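Local coordinates for protein RNA-directed RNA polymerase (Infectious pancreatic necrosis virus, PDB 3ZED) that probably copies the viral RNA genome as an RNA-dependent RNA polymerase, and probably occurs both free and covalently attached to the genomic RNA, at residues L393-E404 against N514-R525. Numbering follows the deposited sequence.
With K (potassium ion), chain K.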
# COMPACT_ATOMS: atom_id res chain seq x y z
N LEU B 393 -6.15 -9.60 20.46
CA LEU B 393 -5.88 -10.59 21.49
C LEU B 393 -6.86 -10.32 22.62
O LEU B 393 -6.76 -9.30 23.29
CB LEU B 393 -4.41 -10.50 21.97
CG LEU B 393 -3.85 -11.62 22.89
CD1 LEU B 393 -2.37 -11.44 23.09
CD2 LEU B 393 -4.47 -11.59 24.28
N GLN B 394 -7.83 -11.22 22.82
CA GLN B 394 -8.79 -11.16 23.92
C GLN B 394 -9.32 -12.56 24.20
O GLN B 394 -9.38 -13.38 23.27
CB GLN B 394 -9.93 -10.15 23.70
CG GLN B 394 -11.07 -10.56 22.78
CD GLN B 394 -12.08 -9.45 22.71
OE1 GLN B 394 -11.99 -8.58 21.85
NE2 GLN B 394 -13.04 -9.43 23.63
N ASP B 395 -9.67 -12.83 25.48
CA ASP B 395 -10.22 -14.10 25.98
C ASP B 395 -9.34 -15.31 25.59
O ASP B 395 -9.84 -16.31 25.05
CB ASP B 395 -11.67 -14.28 25.50
CG ASP B 395 -12.60 -13.13 25.85
OD1 ASP B 395 -12.62 -12.73 27.04
OD2 ASP B 395 -13.29 -12.64 24.95
N ASN B 396 -8.01 -15.19 25.85
CA ASN B 396 -6.99 -16.21 25.55
C ASN B 396 -7.09 -16.69 24.08
O ASN B 396 -6.88 -17.87 23.78
CB ASN B 396 -7.09 -17.39 26.54
CG ASN B 396 -5.89 -18.30 26.52
OD1 ASN B 396 -4.75 -17.86 26.34
ND2 ASN B 396 -6.13 -19.60 26.65
N THR B 397 -7.44 -15.76 23.16
CA THR B 397 -7.61 -16.07 21.74
C THR B 397 -6.99 -14.95 20.88
O THR B 397 -7.09 -13.77 21.22
CB THR B 397 -9.11 -16.28 21.41
OG1 THR B 397 -9.75 -17.08 22.41
CG2 THR B 397 -9.34 -16.91 20.04
N TRP B 398 -6.37 -15.34 19.77
CA TRP B 398 -5.79 -14.44 18.78
C TRP B 398 -6.72 -14.39 17.56
O TRP B 398 -7.08 -15.43 16.99
CB TRP B 398 -4.37 -14.91 18.37
CG TRP B 398 -3.73 -14.10 17.28
CD1 TRP B 398 -3.73 -14.38 15.95
CD2 TRP B 398 -2.97 -12.88 17.44
NE1 TRP B 398 -3.00 -13.43 15.27
CE2 TRP B 398 -2.51 -12.51 16.16
CE3 TRP B 398 -2.60 -12.10 18.54
CZ2 TRP B 398 -1.70 -11.39 15.95
CZ3 TRP B 398 -1.83 -10.96 18.33
CH2 TRP B 398 -1.38 -10.62 17.05
N TYR B 399 -7.15 -13.17 17.20
CA TYR B 399 -8.03 -12.96 16.06
C TYR B 399 -7.37 -12.12 14.99
O TYR B 399 -6.81 -11.07 15.28
CB TYR B 399 -9.35 -12.28 16.47
CG TYR B 399 -10.13 -13.04 17.52
CD1 TYR B 399 -11.05 -14.02 17.16
CD2 TYR B 399 -9.97 -12.76 18.88
CE1 TYR B 399 -11.79 -14.71 18.13
CE2 TYR B 399 -10.70 -13.44 19.85
CZ TYR B 399 -11.61 -14.41 19.47
OH TYR B 399 -12.32 -15.10 20.44
N SER B 400 -7.46 -12.59 13.77
CA SER B 400 -7.01 -11.86 12.60
C SER B 400 -8.26 -11.40 11.88
O SER B 400 -9.07 -12.24 11.47
CB SER B 400 -6.13 -12.74 11.72
OG SER B 400 -5.71 -12.02 10.58
N ILE B 401 -8.47 -10.08 11.83
CA ILE B 401 -9.64 -9.47 11.20
C ILE B 401 -9.16 -8.64 10.01
O ILE B 401 -8.29 -7.79 10.17
CB ILE B 401 -10.49 -8.62 12.22
CG1 ILE B 401 -10.98 -9.48 13.40
CG2 ILE B 401 -11.67 -7.90 11.54
CD1 ILE B 401 -10.46 -9.04 14.67
N ASP B 402 -9.73 -8.89 8.83
CA ASP B 402 -9.39 -8.12 7.65
C ASP B 402 -10.58 -7.39 7.15
O ASP B 402 -11.67 -7.97 7.10
CB ASP B 402 -8.86 -9.02 6.52
CG ASP B 402 -7.48 -9.60 6.74
OD1 ASP B 402 -6.79 -9.16 7.69
OD2 ASP B 402 -7.08 -10.48 5.96
N LEU B 403 -10.38 -6.17 6.68
CA LEU B 403 -11.46 -5.44 6.03
C LEU B 403 -11.82 -6.21 4.78
O LEU B 403 -10.94 -6.83 4.17
CB LEU B 403 -11.07 -3.99 5.69
CG LEU B 403 -10.55 -3.10 6.84
CD1 LEU B 403 -10.33 -1.69 6.35
CD2 LEU B 403 -11.47 -3.15 8.07
N GLU B 404 -13.11 -6.28 4.47
CA GLU B 404 -13.52 -7.04 3.30
C GLU B 404 -13.29 -6.16 2.09
O GLU B 404 -13.93 -5.13 1.97
CB GLU B 404 -14.98 -7.51 3.43
CG GLU B 404 -15.49 -8.18 2.17
CD GLU B 404 -16.95 -8.61 2.16
OE1 GLU B 404 -17.77 -7.98 2.86
OE2 GLU B 404 -17.27 -9.56 1.41
N ASN B 514 -17.07 -3.07 5.86
CA ASN B 514 -17.19 -4.53 5.84
C ASN B 514 -15.90 -5.15 6.32
O ASN B 514 -14.82 -4.69 5.95
CB ASN B 514 -17.50 -5.03 4.42
CG ASN B 514 -18.79 -4.56 3.82
OD1 ASN B 514 -19.26 -3.47 4.09
ND2 ASN B 514 -19.35 -5.35 2.93
N PHE B 515 -15.99 -6.22 7.10
CA PHE B 515 -14.80 -6.92 7.56
C PHE B 515 -15.15 -8.35 7.85
O PHE B 515 -16.33 -8.68 8.01
CB PHE B 515 -14.20 -6.24 8.83
CG PHE B 515 -15.18 -6.03 9.98
CD1 PHE B 515 -15.58 -7.09 10.78
CD2 PHE B 515 -15.67 -4.76 10.26
CE1 PHE B 515 -16.50 -6.90 11.82
CE2 PHE B 515 -16.56 -4.56 11.32
CZ PHE B 515 -16.97 -5.63 12.09
N LYS B 516 -14.14 -9.20 7.96
CA LYS B 516 -14.38 -10.59 8.34
C LYS B 516 -13.25 -11.11 9.18
O LYS B 516 -12.11 -10.67 9.07
CB LYS B 516 -14.71 -11.54 7.18
CG LYS B 516 -13.88 -11.47 5.91
CD LYS B 516 -14.48 -12.42 4.87
CE LYS B 516 -14.09 -12.08 3.45
NZ LYS B 516 -13.05 -13.01 2.91
N ILE B 517 -13.61 -12.04 10.07
CA ILE B 517 -12.67 -12.73 10.94
C ILE B 517 -12.05 -13.79 10.05
O ILE B 517 -12.74 -14.70 9.58
CB ILE B 517 -13.35 -13.28 12.23
CG1 ILE B 517 -13.67 -12.16 13.24
CG2 ILE B 517 -12.43 -14.30 12.91
CD1 ILE B 517 -14.78 -11.25 12.93
N GLU B 518 -10.75 -13.62 9.78
CA GLU B 518 -9.98 -14.48 8.89
C GLU B 518 -9.31 -15.63 9.62
O GLU B 518 -9.02 -16.67 8.99
CB GLU B 518 -8.91 -13.65 8.15
CG GLU B 518 -9.50 -12.67 7.15
CD GLU B 518 -10.22 -13.23 5.93
OE1 GLU B 518 -10.27 -14.48 5.77
OE2 GLU B 518 -10.71 -12.42 5.12
N ARG B 519 -9.05 -15.46 10.92
CA ARG B 519 -8.37 -16.47 11.73
C ARG B 519 -8.73 -16.32 13.18
O ARG B 519 -8.83 -15.21 13.69
CB ARG B 519 -6.85 -16.33 11.55
CG ARG B 519 -6.05 -17.51 12.08
CD ARG B 519 -4.69 -17.58 11.42
NE ARG B 519 -4.78 -17.78 9.98
CZ ARG B 519 -3.88 -18.45 9.28
NH1 ARG B 519 -2.84 -18.99 9.89
NH2 ARG B 519 -4.01 -18.59 7.97
N GLU B 520 -8.90 -17.45 13.83
CA GLU B 520 -9.17 -17.56 15.25
C GLU B 520 -8.21 -18.61 15.79
O GLU B 520 -8.24 -19.77 15.38
CB GLU B 520 -10.64 -17.92 15.50
CG GLU B 520 -10.98 -18.06 16.98
CD GLU B 520 -12.36 -18.60 17.29
OE1 GLU B 520 -12.82 -19.52 16.57
OE2 GLU B 520 -12.96 -18.15 18.30
N LEU B 521 -7.31 -18.17 16.66
CA LEU B 521 -6.31 -19.04 17.26
C LEU B 521 -6.68 -19.18 18.73
O LEU B 521 -6.36 -18.32 19.55
CB LEU B 521 -4.89 -18.43 17.04
CG LEU B 521 -3.69 -19.25 17.41
CD1 LEU B 521 -3.71 -20.58 16.68
CD2 LEU B 521 -2.40 -18.51 17.07
N LYS B 522 -7.45 -20.24 19.04
CA LYS B 522 -7.96 -20.54 20.38
C LYS B 522 -6.87 -21.10 21.29
O LYS B 522 -5.87 -21.67 20.81
CB LYS B 522 -9.12 -21.54 20.29
CG LYS B 522 -10.44 -20.90 19.89
CD LYS B 522 -11.55 -21.92 19.76
CE LYS B 522 -12.91 -21.27 19.62
NZ LYS B 522 -13.93 -22.19 19.04
N ASN B 523 -7.08 -20.98 22.63
CA ASN B 523 -6.19 -21.46 23.69
C ASN B 523 -4.77 -20.99 23.40
O ASN B 523 -3.85 -21.79 23.22
CB ASN B 523 -6.27 -23.02 23.83
CG ASN B 523 -7.68 -23.57 23.93
OD1 ASN B 523 -8.43 -23.27 24.86
ND2 ASN B 523 -8.07 -24.40 22.97
N LEU B 524 -4.62 -19.66 23.28
CA LEU B 524 -3.37 -18.99 22.91
C LEU B 524 -2.26 -19.26 23.92
O LEU B 524 -1.18 -19.62 23.49
CB LEU B 524 -3.59 -17.48 22.71
CG LEU B 524 -2.41 -16.67 22.13
CD1 LEU B 524 -1.85 -17.30 20.84
CD2 LEU B 524 -2.79 -15.20 21.94
N ARG B 525 -2.51 -19.10 25.24
CA ARG B 525 -1.53 -19.36 26.30
C ARG B 525 -0.90 -20.75 26.16
O ARG B 525 0.32 -20.89 26.23
CB ARG B 525 -2.20 -19.29 27.69
CG ARG B 525 -2.13 -17.95 28.39
CD ARG B 525 -2.92 -18.00 29.70
NE ARG B 525 -3.22 -16.65 30.17
CZ ARG B 525 -4.39 -16.04 29.99
NH1 ARG B 525 -5.38 -16.67 29.39
NH2 ARG B 525 -4.57 -14.80 30.43
K K K . -18.98 -0.92 3.01
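Leu524 CD2 fills the hollow between Leu393 and Trp398, lying 3.9 Å from both Leu393 CG and Trp398 CB; the two leucine side chains cross at about a right angle. Leu521 CB adjoins the edge of the Trp398 indole, near its plane. On the face bearing Tyr399, Ile401 and Ile517, the chain of Glu520 runs beside the tyrosine ring and points the same way, CG 3.6 Å from Tyr399 CE1. Ile401 and Ile517 also lie alongside each other, Ile401 CG1 3.8 Å from Ile517 CG1, while Ile401 CG2 approaches Phe515 CB. Antiparallel strands 397-403 and 515-521 carry this packing, and a classic beta bulge interrupts their register: Ser400 O accepts from Glu518 N at 2.8 Å and, at the longer distance of 3.3 Å, from Arg519 N, which lies in the carbonyl plane on a lone pair. Both ends are clamped by side-chain amides. Asn396 swings its amide away from its own N (chi1 -166°), bringing OD1 to Arg525 N at 2.8 Å and holding the first turn of helix 524-533, while its carbonyl O takes Leu524 N in a nearly straight bond (176°). At the other end Asn514 ND2 donates within its amide plane to Glu404 OE1 (3.1 Å), reaching the oxygen from above the carboxylate plane; OE1 also pairs with Arg181, and Asn514 OD1 binds potassium together with Val177, Asn182, Asn184, Asn409 and Gly512. The pair forms one side of a four-stranded antiparallel sheet of the polymerase palm domain, strand 515-521 at one edge, then 397-403, 389-394 and 382-386; helix 364-377 packs on Leu393 and Trp398, helix 502-505 on Ile401 and Ile517, and helix 476-493 on Leu403 and Phe515.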